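Local coordinates for protein ftsY (Mycoplasma mycoides, PDB 1ZU4) that is a signal recognition particle receptor of the SRP54 type, modelled as its NG domain, a helical bundle joined to a P-loop NTPase-type domain, at residues 9-14 against 264-270; 82-87 against 299-305; 18-22 against 43-47; 75-79 against 309-313. Numbering follows the deposited sequence.

Contact 1. Residues 9-14 against 264-270; sequences KAMLKS and MDSTSKG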
loop_
_atom_site.group_PDB
_atom_site.type_symbol
_atom_site.label_atom_id
_atom_site.label_comp_id
_atom_site.label_asym_id
_atom_site.label_seq_id
_atom_site.Cartn_x
_atom_site.Cartn_y
_atom_site.Cartn_z
ATOM N N LYS A 9 -6.385 -12.697 8.800
ATOM C CA LYS A 9 -6.514 -13.419 7.523
ATOM C C LYS A 9 -5.456 -12.932 6.531
ATOM O O LYS A 9 -4.876 -13.726 5.787
ATOM C CB LYS A 9 -7.927 -13.268 6.938
ATOM C CG LYS A 9 -9.020 -14.072 7.697
ATOM C CD LYS A 9 -10.279 -13.215 7.933
ATOM C CE LYS A 9 -11.187 -13.803 9.067
ATOM N NZ LYS A 9 -12.468 -13.014 9.290
ATOM N N ALA A 10 -5.204 -11.626 6.543
ATOM C CA ALA A 10 -4.210 -11.011 5.674
ATOM C C ALA A 10 -2.793 -11.563 5.899
ATOM O O ALA A 10 -2.043 -11.709 4.969
ATOM C CB ALA A 10 -4.188 -9.522 5.897
ATOM N N MET A 11 -2.446 -11.817 7.154
ATOM C CA MET A 11 -1.093 -12.149 7.526
ATOM C C MET A 11 -0.961 -13.623 7.790
ATOM O O MET A 11 0.081 -14.067 8.227
ATOM C CB MET A 11 -0.675 -11.330 8.755
ATOM C CG MET A 11 -0.895 -9.822 8.554
ATOM S SD MET A 11 0.182 -9.070 7.322
ATOM C CE MET A 11 1.826 -9.454 8.008
ATOM N N LEU A 12 -2.006 -14.406 7.489
ATOM C CA LEU A 12 -1.947 -15.833 7.801
ATOM C C LEU A 12 -0.768 -16.565 7.161
ATOM O O LEU A 12 -0.071 -17.331 7.852
ATOM C CB LEU A 12 -3.266 -16.501 7.406
ATOM C CG LEU A 12 -3.552 -17.920 7.835
ATOM C CD1 LEU A 12 -3.484 -18.047 9.370
ATOM C CD2 LEU A 12 -4.955 -18.240 7.315
ATOM N N LYS A 13 -0.561 -16.387 5.850
ATOM C CA LYS A 13 0.479 -17.131 5.153
ATOM C C LYS A 13 1.868 -16.645 5.568
ATOM O O LYS A 13 2.755 -17.459 5.751
ATOM C CB LYS A 13 0.379 -17.000 3.627
ATOM C CG LYS A 13 -0.708 -17.809 2.948
ATOM C CD LYS A 13 -0.413 -17.901 1.461
ATOM C CE LYS A 13 -1.494 -18.681 0.736
ATOM N NZ LYS A 13 -2.688 -17.843 0.467
ATOM N N SER A 14 2.065 -15.323 5.680
ATOM C CA SER A 14 3.400 -14.803 6.029
ATOM C C SER A 14 3.762 -15.137 7.482
ATOM O O SER A 14 4.930 -15.407 7.803
ATOM C CB SER A 14 3.504 -13.284 5.736
ATOM O OG SER A 14 2.474 -12.596 6.405
ATOM N N MET A 264 -1.807 -8.941 0.297
ATOM C CA MET A 264 -1.016 -9.438 1.410
ATOM C C MET A 264 -1.384 -10.873 1.752
ATOM O O MET A 264 -0.513 -11.685 2.015
ATOM C CB MET A 264 -1.164 -8.542 2.637
ATOM C CG MET A 264 0.012 -8.688 3.628
ATOM S SD MET A 264 1.702 -8.557 2.943
ATOM C CE MET A 264 2.594 -9.678 4.034
ATOM N N ASP A 265 -2.688 -11.166 1.760
ATOM C CA ASP A 265 -3.228 -12.508 2.052
ATOM C C ASP A 265 -2.608 -13.662 1.250
ATOM O O ASP A 265 -2.608 -14.821 1.719
ATOM C CB ASP A 265 -4.762 -12.527 1.896
ATOM C CG ASP A 265 -5.223 -12.264 0.460
ATOM O OD1 ASP A 265 -4.706 -11.328 -0.173
ATOM O OD2 ASP A 265 -6.136 -12.960 -0.041
ATOM N N SER A 266 -2.097 -13.347 0.062
ATOM C CA SER A 266 -1.593 -14.328 -0.899
ATOM C C SER A 266 -0.062 -14.421 -0.819
ATOM O O SER A 266 0.570 -15.231 -1.512
ATOM C CB SER A 266 -2.001 -13.926 -2.334
ATOM O OG SER A 266 -3.368 -13.534 -2.424
ATOM N N THR A 267 0.511 -13.594 0.056
ATOM C CA THR A 267 1.946 -13.411 0.211
ATOM C C THR A 267 2.477 -14.233 1.405
ATOM O O THR A 267 1.963 -14.109 2.527
ATOM C CB THR A 267 2.241 -11.909 0.442
ATOM O OG1 THR A 267 1.714 -11.158 -0.660
ATOM C CG2 THR A 267 3.689 -11.637 0.599
ATOM N N SER A 268 3.508 -15.037 1.141
ATOM C CA SER A 268 4.167 -15.847 2.174
ATOM C C SER A 268 5.388 -15.190 2.814
ATOM O O SER A 268 5.855 -15.660 3.822
ATOM C CB SER A 268 4.545 -17.229 1.615
ATOM O OG SER A 268 3.383 -18.048 1.479
ATOM N N LYS A 269 5.880 -14.084 2.251
ATOM C CA LYS A 269 7.073 -13.439 2.803
ATOM C C LYS A 269 6.800 -12.070 3.385
ATOM O O LYS A 269 6.764 -11.059 2.649
ATOM C CB LYS A 269 8.172 -13.326 1.728
ATOM C CG LYS A 269 8.541 -14.691 1.094
ATOM C CD LYS A 269 8.701 -15.805 2.151
ATOM C CE LYS A 269 9.218 -17.088 1.507
ATOM N NZ LYS A 269 10.381 -16.746 0.650
ATOM N N GLY A 270 6.665 -12.015 4.709
ATOM C CA GLY A 270 6.220 -10.786 5.373
ATOM C C GLY A 270 7.233 -9.675 5.576
ATOM O O GLY A 270 6.944 -8.684 6.233
HETATM O O HOH W 1 -2.939 -14.986 4.528
HETATM O O HOH W 2 0.459 -13.109 4.551
HETATM O O HOH W 3 7.199 -14.081 6.588
#

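Contact 2. Residues 82-87 against 299-305; sequences LYQAYT and FDIDQYI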
loop_
_atom_site.group_PDB
_atom_site.type_symbol
_atom_site.label_atom_id
_atom_site.label_comp_id
_atom_site.label_asym_id
_atom_site.label_seq_id
_atom_site.Cartn_x
_atom_site.Cartn_y
_atom_site.Cartn_z
ATOM N N LEU A 82 11.169 -5.061 14.916
ATOM C CA LEU A 82 10.557 -5.041 13.574
ATOM C C LEU A 82 9.785 -3.742 13.407
ATOM O O LEU A 82 9.969 -3.024 12.425
ATOM C CB LEU A 82 9.641 -6.243 13.373
ATOM C CG LEU A 82 10.339 -7.606 13.182
ATOM C CD1 LEU A 82 9.345 -8.726 13.408
ATOM C CD2 LEU A 82 11.080 -7.796 11.813
ATOM N N TYR A 83 8.933 -3.451 14.389
ATOM C CA TYR A 83 8.193 -2.214 14.437
ATOM C C TYR A 83 9.123 -1.004 14.411
ATOM O O TYR A 83 8.877 -0.028 13.659
ATOM C CB TYR A 83 7.320 -2.213 15.706
ATOM C CG TYR A 83 6.727 -0.896 16.020
ATOM C CD1 TYR A 83 5.481 -0.522 15.482
ATOM C CD2 TYR A 83 7.408 0.002 16.833
ATOM C CE1 TYR A 83 4.941 0.672 15.765
ATOM C CE2 TYR A 83 6.891 1.235 17.089
ATOM C CZ TYR A 83 5.639 1.546 16.577
ATOM O OH TYR A 83 5.115 2.752 16.829
ATOM N N GLN A 84 10.159 -1.009 15.263
ATOM C CA GLN A 84 11.133 0.133 15.295
ATOM C C GLN A 84 11.921 0.354 13.987
ATOM O O GLN A 84 12.235 1.501 13.599
ATOM C CB GLN A 84 12.064 0.027 16.514
ATOM C CG GLN A 84 11.263 0.169 17.805
ATOM C CD GLN A 84 12.125 0.270 19.047
ATOM O OE1 GLN A 84 13.278 -0.155 19.069
ATOM N NE2 GLN A 84 11.541 0.812 20.097
ATOM N N ALA A 85 12.208 -0.746 13.286
ATOM C CA ALA A 85 12.958 -0.687 12.032
ATOM C C ALA A 85 12.159 0.106 10.999
ATOM O O ALA A 85 12.710 0.922 10.249
ATOM C CB ALA A 85 13.240 -2.077 11.530
ATOM N N TYR A 86 10.861 -0.143 10.976
ATOM C CA TYR A 86 9.938 0.574 10.105
ATOM C C TYR A 86 9.737 2.001 10.574
ATOM O O TYR A 86 9.757 2.925 9.761
ATOM C CB TYR A 86 8.588 -0.137 10.069
ATOM C CG TYR A 86 7.612 0.424 9.066
ATOM C CD1 TYR A 86 7.554 -0.117 7.782
ATOM C CD2 TYR A 86 6.781 1.529 9.379
ATOM C CE1 TYR A 86 6.679 0.371 6.833
ATOM C CE2 TYR A 86 5.880 2.060 8.402
ATOM C CZ TYR A 86 5.840 1.442 7.143
ATOM O OH TYR A 86 5.010 1.867 6.142
ATOM N N THR A 87 9.529 2.189 11.873
ATOM C CA THR A 87 9.181 3.523 12.371
ATOM C C THR A 87 10.406 4.451 12.519
ATOM O O THR A 87 10.235 5.608 12.841
ATOM C CB THR A 87 8.424 3.451 13.726
ATOM O OG1 THR A 87 9.217 2.695 14.648
ATOM C CG2 THR A 87 7.081 2.777 13.577
ATOM N N PHE A 299 -3.496 1.208 6.842
ATOM C CA PHE A 299 -2.321 0.541 7.298
ATOM C C PHE A 299 -1.899 0.973 8.698
ATOM O O PHE A 299 -1.918 2.161 9.056
ATOM C CB PHE A 299 -1.181 0.830 6.355
ATOM C CG PHE A 299 0.035 0.086 6.680
ATOM C CD1 PHE A 299 0.117 -1.247 6.379
ATOM C CD2 PHE A 299 1.114 0.717 7.316
ATOM C CE1 PHE A 299 1.274 -1.944 6.671
ATOM C CE2 PHE A 299 2.232 0.014 7.624
ATOM C CZ PHE A 299 2.323 -1.293 7.317
ATOM N N ASP A 300 -1.486 -0.013 9.472
ATOM C CA ASP A 300 -1.086 0.191 10.833
ATOM C C ASP A 300 0.104 -0.741 10.989
ATOM O O ASP A 300 -0.009 -1.984 10.968
ATOM C CB ASP A 300 -2.291 -0.126 11.727
ATOM C CG ASP A 300 -1.965 -0.153 13.211
ATOM O OD1 ASP A 300 -0.770 -0.288 13.544
ATOM O OD2 ASP A 300 -2.930 -0.078 14.042
ATOM N N ILE A 301 1.272 -0.131 11.129
ATOM C CA ILE A 301 2.505 -0.905 11.190
ATOM C C ILE A 301 2.559 -1.823 12.410
ATOM O O ILE A 301 3.074 -2.946 12.282
ATOM C CB ILE A 301 3.788 -0.021 11.133
ATOM C CG1 ILE A 301 5.054 -0.908 11.212
ATOM C CG2 ILE A 301 3.769 1.085 12.213
ATOM C CD1 ILE A 301 5.184 -1.882 10.046
ATOM N N ASP A 302 2.043 -1.386 13.570
ATOM C CA ASP A 302 2.053 -2.295 14.745
ATOM C C ASP A 302 1.188 -3.549 14.500
ATOM O O ASP A 302 1.550 -4.665 14.891
ATOM C CB ASP A 302 1.744 -1.599 16.073
ATOM C CG ASP A 302 2.022 -2.486 17.266
ATOM O OD1 ASP A 302 3.202 -2.900 17.479
ATOM O OD2 ASP A 302 1.047 -2.841 17.973
ATOM N N GLN A 303 0.071 -3.368 13.829
ATOM C CA GLN A 303 -0.815 -4.469 13.518
ATOM C C GLN A 303 -0.189 -5.417 12.501
ATOM O O GLN A 303 -0.314 -6.627 12.613
ATOM C CB GLN A 303 -2.152 -3.937 13.011
ATOM C CG GLN A 303 -3.063 -3.435 14.153
ATOM C CD GLN A 303 -3.473 -4.550 15.100
ATOM O OE1 GLN A 303 -4.296 -5.388 14.736
ATOM N NE2 GLN A 303 -2.891 -4.581 16.305
ATOM N N TYR A 304 0.435 -4.851 11.474
ATOM C CA TYR A 304 1.144 -5.645 10.498
ATOM C C TYR A 304 2.172 -6.521 11.232
ATOM O O TYR A 304 2.195 -7.746 11.058
ATOM C CB TYR A 304 1.850 -4.707 9.517
ATOM C CG TYR A 304 2.627 -5.384 8.425
ATOM C CD1 TYR A 304 2.015 -5.719 7.217
ATOM C CD2 TYR A 304 4.005 -5.620 8.571
ATOM C CE1 TYR A 304 2.751 -6.303 6.195
ATOM C CE2 TYR A 304 4.731 -6.206 7.583
ATOM C CZ TYR A 304 4.106 -6.542 6.396
ATOM O OH TYR A 304 4.846 -7.102 5.429
ATOM N N ILE A 305 2.972 -5.901 12.101
ATOM C CA ILE A 305 4.027 -6.649 12.825
ATOM C C ILE A 305 3.471 -7.705 13.809
ATOM O O ILE A 305 3.942 -8.833 13.865
ATOM C CB ILE A 305 4.991 -5.667 13.578
ATOM C CG1 ILE A 305 5.716 -4.750 12.576
ATOM C CG2 ILE A 305 6.034 -6.424 14.409
ATOM C CD1 ILE A 305 6.415 -5.480 11.454
#

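Contact 3. Residues 18-22 against 43-47; sequences FSKDI and VLIQT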
loop_
_atom_site.group_PDB
_atom_site.type_symbol
_atom_site.label_atom_id
_atom_site.label_comp_id
_atom_site.label_asym_id
_atom_site.label_seq_id
_atom_site.Cartn_x
_atom_site.Cartn_y
_atom_site.Cartn_z
ATOM N N PHE A 18 7.135 -17.235 8.740
ATOM C CA PHE A 18 8.000 -16.604 9.725
ATOM C C PHE A 18 8.025 -17.443 11.017
ATOM O O PHE A 18 9.093 -17.767 11.515
ATOM C CB PHE A 18 7.505 -15.160 9.964
ATOM C CG PHE A 18 8.469 -14.277 10.713
ATOM C CD1 PHE A 18 7.988 -13.221 11.464
ATOM C CD2 PHE A 18 9.849 -14.520 10.701
ATOM C CE1 PHE A 18 8.858 -12.361 12.150
ATOM C CE2 PHE A 18 10.732 -13.654 11.385
ATOM C CZ PHE A 18 10.236 -12.578 12.105
ATOM N N SER A 19 6.866 -17.831 11.558
ATOM C CA SER A 19 6.879 -18.678 12.764
ATOM C C SER A 19 7.482 -20.072 12.555
ATOM O O SER A 19 8.028 -20.662 13.506
ATOM C CB SER A 19 5.486 -18.842 13.355
ATOM O OG SER A 19 4.696 -19.662 12.518
ATOM N N LYS A 20 7.361 -20.613 11.343
ATOM C CA LYS A 20 7.951 -21.916 11.050
ATOM C C LYS A 20 9.459 -21.814 11.210
ATOM O O LYS A 20 10.072 -22.675 11.841
ATOM C CB LYS A 20 7.601 -22.395 9.644
ATOM C CG LYS A 20 7.968 -23.854 9.361
ATOM C CD LYS A 20 8.119 -24.049 7.844
ATOM C CE LYS A 20 8.134 -25.554 7.500
ATOM N NZ LYS A 20 9.526 -26.123 7.615
ATOM N N ASP A 21 10.045 -20.748 10.667
ATOM C CA ASP A 21 11.475 -20.489 10.841
ATOM C C ASP A 21 11.858 -20.150 12.275
ATOM O O ASP A 21 12.914 -20.592 12.765
ATOM C CB ASP A 21 11.940 -19.364 9.899
ATOM C CG ASP A 21 11.957 -19.802 8.445
ATOM O OD1 ASP A 21 11.750 -21.033 8.200
ATOM O OD2 ASP A 21 12.165 -18.934 7.566
ATOM N N ILE A 22 11.028 -19.359 12.953
ATOM C CA ILE A 22 11.330 -19.008 14.348
ATOM C C ILE A 22 11.269 -20.249 15.270
ATOM O O ILE A 22 12.102 -20.433 16.182
ATOM C CB ILE A 22 10.433 -17.853 14.850
ATOM C CG1 ILE A 22 10.766 -16.536 14.125
ATOM C CG2 ILE A 22 10.463 -17.721 16.403
ATOM C CD1 ILE A 22 12.092 -15.928 14.491
ATOM N N VAL A 43 17.219 -16.317 9.369
ATOM C CA VAL A 43 15.762 -16.241 9.363
ATOM C C VAL A 43 15.235 -14.893 8.835
ATOM O O VAL A 43 14.307 -14.876 8.051
ATOM C CB VAL A 43 15.218 -16.494 10.752
ATOM C CG1 VAL A 43 13.706 -16.194 10.822
ATOM C CG2 VAL A 43 15.550 -17.923 11.218
ATOM N N LEU A 44 15.828 -13.770 9.242
ATOM C CA LEU A 44 15.316 -12.465 8.825
ATOM C C LEU A 44 15.475 -12.331 7.333
ATOM O O LEU A 44 14.606 -11.767 6.640
ATOM C CB LEU A 44 16.053 -11.328 9.552
ATOM C CG LEU A 44 15.710 -11.286 11.042
ATOM C CD1 LEU A 44 16.474 -10.225 11.749
ATOM C CD2 LEU A 44 14.200 -11.143 11.312
ATOM N N ILE A 45 16.563 -12.905 6.805
ATOM C CA ILE A 45 16.813 -12.824 5.361
ATOM C C ILE A 45 15.651 -13.485 4.595
ATOM O O ILE A 45 15.176 -12.967 3.584
ATOM C CB ILE A 45 18.202 -13.438 4.950
ATOM C CG1 ILE A 45 19.334 -12.530 5.448
ATOM C CG2 ILE A 45 18.260 -13.599 3.397
ATOM C CD1 ILE A 45 20.717 -13.152 5.567
ATOM N N GLN A 46 15.157 -14.599 5.108
ATOM C CA GLN A 46 14.136 -15.352 4.383
ATOM C C GLN A 46 12.765 -14.689 4.315
ATOM O O GLN A 46 11.920 -15.112 3.531
ATOM C CB GLN A 46 14.017 -16.765 4.943
ATOM C CG GLN A 46 15.233 -17.657 4.563
ATOM C CD GLN A 46 15.248 -18.936 5.351
ATOM O OE1 GLN A 46 15.734 -18.967 6.487
ATOM N NE2 GLN A 46 14.715 -20.018 4.760
ATOM N N THR A 47 12.528 -13.683 5.155
ATOM C CA THR A 47 11.307 -12.850 5.104
ATOM C C THR A 47 11.273 -11.934 3.881
ATOM O O THR A 47 10.223 -11.318 3.563
ATOM C CB THR A 47 11.167 -11.961 6.375
ATOM O OG1 THR A 47 12.041 -10.829 6.282
ATOM C CG2 THR A 47 11.465 -12.744 7.638
HETATM O O HOH W 4 11.688 -16.263 7.879
#

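Contact 4. Residues 75-79 against 309-313; sequences KDALV and SSGFM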
loop_
_atom_site.group_PDB
_atom_site.type_symbol
_atom_site.label_atom_id
_atom_site.label_comp_id
_atom_site.label_asym_id
_atom_site.label_seq_id
_atom_site.Cartn_x
_atom_site.Cartn_y
_atom_site.Cartn_z
ATOM N N LYS A 75 11.896 -13.126 21.452
ATOM C CA LYS A 75 10.714 -12.948 20.614
ATOM C C LYS A 75 10.080 -11.586 20.853
ATOM O O LYS A 75 9.687 -10.918 19.906
ATOM C CB LYS A 75 9.678 -14.024 20.921
ATOM C CG LYS A 75 9.967 -15.405 20.466
ATOM C CD LYS A 75 9.071 -16.365 21.294
ATOM C CE LYS A 75 8.983 -17.730 20.624
ATOM N NZ LYS A 75 7.914 -18.538 21.239
ATOM N N ASP A 76 9.999 -11.149 22.110
ATOM C CA ASP A 76 9.365 -9.854 22.412
ATOM C C ASP A 76 10.221 -8.741 21.811
ATOM O O ASP A 76 9.727 -7.734 21.262
ATOM C CB ASP A 76 9.232 -9.651 23.931
ATOM C CG ASP A 76 8.148 -10.548 24.573
ATOM O OD1 ASP A 76 8.217 -10.789 25.803
ATOM O OD2 ASP A 76 7.231 -11.018 23.864
ATOM N N ALA A 77 11.531 -8.964 21.934
ATOM C CA ALA A 77 12.590 -8.108 21.404
ATOM C C ALA A 77 12.486 -7.955 19.894
ATOM O O ALA A 77 12.543 -6.837 19.361
ATOM C CB ALA A 77 13.990 -8.681 21.823
ATOM N N LEU A 78 12.294 -9.092 19.222
ATOM C CA LEU A 78 12.188 -9.135 17.791
ATOM C C LEU A 78 10.942 -8.384 17.311
ATOM O O LEU A 78 11.029 -7.596 16.370
ATOM C CB LEU A 78 12.165 -10.589 17.329
ATOM C CG LEU A 78 11.971 -10.839 15.848
ATOM C CD1 LEU A 78 13.015 -10.054 15.013
ATOM C CD2 LEU A 78 11.999 -12.349 15.585
ATOM N N VAL A 79 9.799 -8.601 17.975
ATOM C CA VAL A 79 8.538 -7.923 17.622
ATOM C C VAL A 79 8.731 -6.391 17.684
ATOM O O VAL A 79 8.396 -5.694 16.756
ATOM C CB VAL A 79 7.337 -8.399 18.502
ATOM C CG1 VAL A 79 6.102 -7.563 18.226
ATOM C CG2 VAL A 79 7.007 -9.879 18.239
ATOM N N SER A 309 3.729 -11.729 13.455
ATOM C CA SER A 309 4.381 -12.406 14.568
ATOM C C SER A 309 3.502 -13.395 15.337
ATOM O O SER A 309 3.995 -14.037 16.253
ATOM C CB SER A 309 4.904 -11.344 15.536
ATOM O OG SER A 309 5.886 -10.573 14.865
ATOM N N SER A 310 2.231 -13.521 14.937
ATOM C CA SER A 310 1.210 -14.193 15.730
ATOM C C SER A 310 1.503 -15.659 15.961
ATOM O O SER A 310 1.179 -16.189 17.042
ATOM C CB SER A 310 -0.184 -14.039 15.118
ATOM O OG SER A 310 -0.210 -14.532 13.794
ATOM N N GLY A 311 2.162 -16.276 14.981
ATOM C CA GLY A 311 2.493 -17.693 15.036
ATOM C C GLY A 311 3.533 -18.053 16.083
ATOM O O GLY A 311 3.605 -19.207 16.505
ATOM N N PHE A 312 4.350 -17.101 16.519
ATOM C CA PHE A 312 5.356 -17.442 17.532
ATOM C C PHE A 312 5.179 -16.723 18.867
ATOM O O PHE A 312 5.991 -16.886 19.791
ATOM C CB PHE A 312 6.785 -17.278 16.982
ATOM C CG PHE A 312 7.152 -15.863 16.567
ATOM C CD1 PHE A 312 7.540 -14.927 17.496
ATOM C CD2 PHE A 312 7.181 -15.509 15.224
ATOM C CE1 PHE A 312 7.942 -13.650 17.103
ATOM C CE2 PHE A 312 7.569 -14.237 14.828
ATOM C CZ PHE A 312 7.944 -13.319 15.766
ATOM N N MET A 313 4.100 -15.957 18.971
ATOM C CA MET A 313 3.878 -15.095 20.119
ATOM C C MET A 313 2.820 -15.646 21.062
ATOM O O MET A 313 2.144 -14.874 21.754
ATOM C CB MET A 313 3.501 -13.667 19.664
ATOM C CG MET A 313 4.696 -12.857 19.114
ATOM S SD MET A 313 6.171 -12.879 20.196
ATOM C CE MET A 313 5.496 -11.973 21.586
#

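Contact 1. Residues 9-14 against 264-270
The N-terminal helices of the NG domain meet a loop of the P-loop NTPase fold here, between strand 258-262 and helix 272-280. Lys13, Ser14 and Asp265 give up the most surface. Lys13 points toward the loop and lies along it. Lys13 CB sits 3.5 Å from Thr267 O and Lys13 CD 3.8 Å from Ser268 OG. The amine ends the run: Lys13 NZ donates to Asp265 O at 3.3 Å, the one direct hydrogen bond between the segments. Ser14 packs against the end of the loop. Ser14 CB is 3.6 Å from Gly270 N, and Ser14 CA makes a CH...O contact of 3.4 Å to Ser268 O. Asp265 is held by its backbone, with its CA 3.2 Å from Ala10 O, while its carboxylate leads away. Met11 lies at the break between helices 7-10 and 12-27, and its SD reaches Met264 CG at 3.7 Å. Beyond them, Tyr304 of helix 301-308 touches both methionines. Waters bridge the two backbones. Water 1 accepts from Lys13 N at 3.1 Å and lies 2.8 Å from Asp265 O. Water 3 donates to Ser14 O at 2.9 Å and accepts from Gly270 N at 2.8 Å.

Contact 2. Residues 82-87 against 299-305
Two helices of the NG domain pack across each other here: helix 71-87 of the N-terminal bundle and the C-terminal helix 301-308. The short segments run roughly antiparallel, at 143°, with axes 9.6 Å apart. Side chains make nearly all of the contact, and no hydrogen bond crosses it. Ile301 is central. Its t, p rotamer sends CD1 over one face of the Tyr86 ring, 3.8 Å from the centroid, a CH-pi contact. The other branch, Ile301 CG2, lies 3.8 Å from Tyr83 CE1 and 4.0 Å from Thr87 CG2. Tyr83 and Tyr86 both have chi1 near t, and their rings lie on different sides of Ile301. The Tyr86 ring also meets Phe299 obliquely, with centroids 5.9 Å apart, and its hydroxyl is hydrogen-bonded to Ile284 N of the neighbouring strand. One turn on, Ile305 takes the m, m rotamer. Ile305 CG2 packs on Leu82 CB at 3.8 Å, and Ile305 CG1 lies 3.9 Å from Tyr83 N and 4.3 Å from Tyr83 CB. Thr87, in the p rotamer, turns OG1 back to Tyr83 O at 2.9 Å. Asp300 N-caps the C-terminal helix: its t rotamer lets OD1 accept from Gln303 N at 3.2 Å.

Contact 3. Residues 18-22 against 43-47
Apolar contacts dominate between helix 12-27 and the last part of helix 34-46. Val43 is the hub. Val43 CG1 touches three residues of helix 12-27: Asp21 CB at 3.7 Å, Ile22 CD1 at 4.0 Å and Phe18 CE2 at 4.0 Å. The last approach is at the edge of the Phe18 ring. The same Phe18 ring reaches Thr47 CG2 from CD2 at 3.9 Å and Leu44 CD2 from CE2 at 4.3 Å. Polar contact is indirect, for no hydrogen bond joins the segments. Water 4 bridges them instead. It donates to Asp21 OD2 at 2.7 Å and to Val43 O at 3.0 Å. Within segment 43-47, Thr47 OG1 donates to Leu44 O at 2.8 Å. Further inside, Phe18, Ile22 and Leu44 all touch Leu78 of helix 71-87, and Phe18 meets Phe312 edge-to-face. A buried apolar side with a hydrated outer side is the pattern of a helical bundle, here the N-terminal bundle of an SRP54-type protein.

Contact 4. Residues 75-79 against 309-313
Phe312 forms the apolar centre and has the most surface covered. Its p rotamer places the ring beside helix 71-87. Phe312 CE1 lies 4.0 Å from Val79 CG2, CZ lies 4.2 Å from Leu78 CD2, and CD1 lies 3.9 Å from Lys75 CG. Leu78 and Phe312 both touch Phe18 and Ile22 of helix 12-27, so the ring fills a space between helices. Met313 adds a second layer, with SD 3.7 Å from Val79 CG2 and 3.8 Å from Lys75 CB. Ser309 OG packs on Val79 CG2 at 3.6 Å; its hydrogen bond is with Ile305 O. At the rim, Met313 CE makes a tight methyl-to-carboxylate contact of 3.0 Å with Asp76 OD2. At the polar edge, Lys75 NZ donates to Phe312 O at 2.9 Å and forms a salt bridge with Glu72. Phe312 thus joins the chain after helix 301-308 to the bundle in two ways, by its buried ring and by its carbonyl on Lys75, with Met313 and Ser309 packing beside it.

Overall arrangement
Following the chain from the N terminus, contact 1 opens first, at 9-14, and closes only at 264-270. Contact 3 forms within that span and joins two early helices. Contacts 4 and 2 then open on helix 71-87. They close in reverse order, at 299-305 and 309-313, so contact 2 nests in contact 4. Both cross contact 1, and both follow contact 3 in series. Together the contacts tie the N-terminal helices to a loop of the P-loop NTPase-type domain and to the C-terminal end of the chain. Neighbouring contacts meet: Tyr304 links contacts 1 and 2, and Phe18 and Phe312 link contacts 3 and 4, whose centres are about 11 Å apart.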